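MRNA export factor MEX67 (PDB 1Q40) probably takes part in exporting messenger RNA from the nucleus, its NTF2-like domain serving, as in related export factors, to bind a partner protein. Local coordinates at residues T68-Y73 and I176-K181. Residues are numbered along the deposited sequence; the frame is centred on the assembly and turned at random.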
loop_
_atom_site.group_PDB
_atom_site.type_symbol
_atom_site.label_atom_id
_atom_site.label_comp_id
_atom_site.label_asym_id
_atom_site.label_seq_id
_atom_site.Cartn_x
_atom_site.Cartn_y
_atom_site.Cartn_z
ATOM N N THR B 68 -3.277 -8.810 17.617
ATOM C CA THR B 68 -1.950 -9.208 17.159
ATOM C C THR B 68 -0.877 -8.497 17.962
ATOM O O THR B 68 -0.943 -7.281 18.149
ATOM C CB THR B 68 -1.775 -8.817 15.672
ATOM O OG1 THR B 68 -2.809 -9.413 14.875
ATOM C CG2 THR B 68 -0.483 -9.379 15.102
ATOM N N ASP B 69 0.115 -9.254 18.421
ATOM C CA ASP B 69 1.296 -8.687 19.058
ATOM C C ASP B 69 2.361 -8.361 17.998
ATOM O O ASP B 69 2.957 -9.260 17.399
ATOM C CB ASP B 69 1.843 -9.648 20.118
ATOM C CG ASP B 69 2.864 -8.994 21.038
ATOM O OD1 ASP B 69 2.770 -9.170 22.289
ATOM O OD2 ASP B 69 3.802 -8.297 20.606
ATOM N N PHE B 70 2.593 -7.070 17.771
ATOM C CA PHE B 70 3.593 -6.609 16.798
ATOM C C PHE B 70 4.970 -6.283 17.419
ATOM O O PHE B 70 5.755 -5.555 16.811
ATOM C CB PHE B 70 3.072 -5.369 16.067
ATOM C CG PHE B 70 1.904 -5.637 15.163
ATOM C CD1 PHE B 70 0.609 -5.318 15.557
ATOM C CD2 PHE B 70 2.104 -6.173 13.904
ATOM C CE1 PHE B 70 -0.471 -5.551 14.700
ATOM C CE2 PHE B 70 1.038 -6.416 13.043
ATOM C CZ PHE B 70 -0.257 -6.103 13.438
ATOM N N GLY B 71 5.249 -6.822 18.610
ATOM C CA GLY B 71 6.478 -6.557 19.356
ATOM C C GLY B 71 7.819 -6.607 18.634
ATOM O O GLY B 71 8.687 -5.793 18.912
ATOM N N TYR B 72 8.007 -7.544 17.707
ATOM C CA TYR B 72 9.268 -7.622 16.951
ATOM C C TYR B 72 9.428 -6.533 15.877
ATOM O O TYR B 72 10.539 -6.259 15.427
ATOM C CB TYR B 72 9.413 -8.997 16.287
ATOM C CG TYR B 72 9.904 -10.093 17.216
ATOM C CD1 TYR B 72 9.220 -11.298 17.332
ATOM C CD2 TYR B 72 11.053 -9.915 17.980
ATOM C CE1 TYR B 72 9.666 -12.304 18.198
ATOM C CE2 TYR B 72 11.506 -10.904 18.846
ATOM C CZ TYR B 72 10.815 -12.097 18.943
ATOM O OH TYR B 72 11.288 -13.064 19.793
ATOM N N TYR B 73 8.316 -5.917 15.487
ATOM C CA TYR B 73 8.243 -4.994 14.363
ATOM C C TYR B 73 8.172 -3.510 14.734
ATOM O O TYR B 73 8.547 -2.644 13.932
ATOM C CB TYR B 73 6.987 -5.312 13.572
ATOM C CG TYR B 73 6.955 -6.696 12.976
ATOM C CD1 TYR B 73 7.465 -6.928 11.708
ATOM C CD2 TYR B 73 6.415 -7.764 13.671
ATOM C CE1 TYR B 73 7.450 -8.191 11.139
ATOM C CE2 TYR B 73 6.380 -9.059 13.100
ATOM C CZ TYR B 73 6.886 -9.253 11.832
ATOM O OH TYR B 73 6.883 -10.496 11.234
ATOM N N ILE B 176 8.095 -12.713 23.154
ATOM C CA ILE B 176 7.116 -12.226 22.177
ATOM C C ILE B 176 6.581 -13.410 21.371
ATOM O O ILE B 176 7.364 -14.210 20.874
ATOM C CB ILE B 176 7.758 -11.189 21.224
ATOM C CG1 ILE B 176 8.265 -9.981 22.018
ATOM C CG2 ILE B 176 6.758 -10.733 20.171
ATOM C CD1 ILE B 176 9.243 -9.128 21.288
ATOM N N PRO B 177 5.264 -13.534 21.232
ATOM C CA PRO B 177 4.702 -14.659 20.485
ATOM C C PRO B 177 4.927 -14.526 18.975
ATOM O O PRO B 177 4.997 -13.420 18.429
ATOM C CB PRO B 177 3.212 -14.626 20.848
ATOM C CG PRO B 177 2.933 -13.211 21.218
ATOM C CD PRO B 177 4.212 -12.645 21.750
ATOM N N LEU B 178 5.098 -15.670 18.327
ATOM C CA LEU B 178 5.150 -15.738 16.879
ATOM C C LEU B 178 3.729 -16.009 16.405
ATOM O O LEU B 178 2.995 -16.743 17.050
ATOM C CB LEU B 178 6.107 -16.843 16.417
ATOM C CG LEU B 178 7.560 -16.759 16.902
ATOM C CD1 LEU B 178 8.281 -18.059 16.614
ATOM C CD2 LEU B 178 8.311 -15.598 16.289
ATOM N N SER B 179 3.347 -15.395 15.293
ATOM C CA SER B 179 2.024 -15.570 14.700
ATOM C C SER B 179 2.048 -15.229 13.212
ATOM O O SER B 179 2.977 -14.586 12.716
ATOM C CB SER B 179 0.984 -14.676 15.402
ATOM O OG SER B 179 1.085 -13.310 14.969
ATOM N N LYS B 180 0.999 -15.647 12.514
ATOM C CA LYS B 180 0.801 -15.289 11.127
ATOM C C LYS B 180 0.625 -13.783 11.026
ATOM O O LYS B 180 0.113 -13.159 11.942
ATOM C CB LYS B 180 -0.446 -15.970 10.549
ATOM C CG LYS B 180 -0.349 -17.478 10.491
ATOM C CD LYS B 180 -1.633 -18.084 9.950
ATOM C CE LYS B 180 -1.527 -18.405 8.465
ATOM N NZ LYS B 180 -1.691 -19.857 8.198
ATOM N N LYS B 181 1.081 -13.212 9.916
ATOM C CA LYS B 181 0.795 -11.819 9.575
ATOM C C LYS B 181 0.356 -11.737 8.108
ATOM O O LYS B 181 0.698 -12.587 7.308
ATOM C CB LYS B 181 2.033 -10.945 9.774
ATOM C CG LYS B 181 2.697 -11.041 11.153
ATOM C CD LYS B 181 1.914 -10.303 12.220
ATOM C CE LYS B 181 2.746 -10.121 13.488
ATOM N NZ LYS B 181 3.236 -11.421 14.031
HETATM O O HOH W 1 -2.467 -11.332 13.031
HETATM O O HOH W 2 2.958 -11.959 17.166
HETATM O O HOH W 3 9.750 -15.155 20.149
HETATM O O HOH W 4 11.215 -12.906 22.610
#
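Ile176 lies across one face of the Tyr72 ring, its CD1 methyl 3.9 Å from the ring centroid and 17° off the normal, a CH-pi contact. CB and CG2 of Ile176 lie along the CD1–CE1 side of the same ring, and Leu178 CD2 comes within 4.0 Å of Tyr72 CE1. Two waters tie the phenol to the backbone it packs against: one bridges Tyr72 OH and Ile176 O, the other Tyr72 OH and Ile176 N.

Asp69 crosses the Pro177 ring at about a right angle, OD1 being 3.8 Å from Pro177 CD. Its CG, anti to the backbone N (chi1 -167°), lies on the side of the following residues, where OD2 accepts from Gly71 N at 2.9 Å and closes an Asx turn.

Lys181 bends at chi2 and chi4, bringing CE between Thr68 CG2 (3.7 Å) and Tyr73 CE2 (3.8 Å), with Phe70 a little farther off. Its buried ammonium is well satisfied: NZ donates to Ser179 OG at 3.0 Å, forms a salt bridge with Glu144 and donates to a water that also lies within hydrogen-bonding distance of Asp69 O and Pro177 O. Glu144 also accepts from the Tyr73 hydroxyl and Ser179 N, so this carboxylate of strand 134-146 holds both segments. Apolar packing and bridging water thus join two long connections beside the curved sheet of an NTF2-like fold, where strand 181-190 begins.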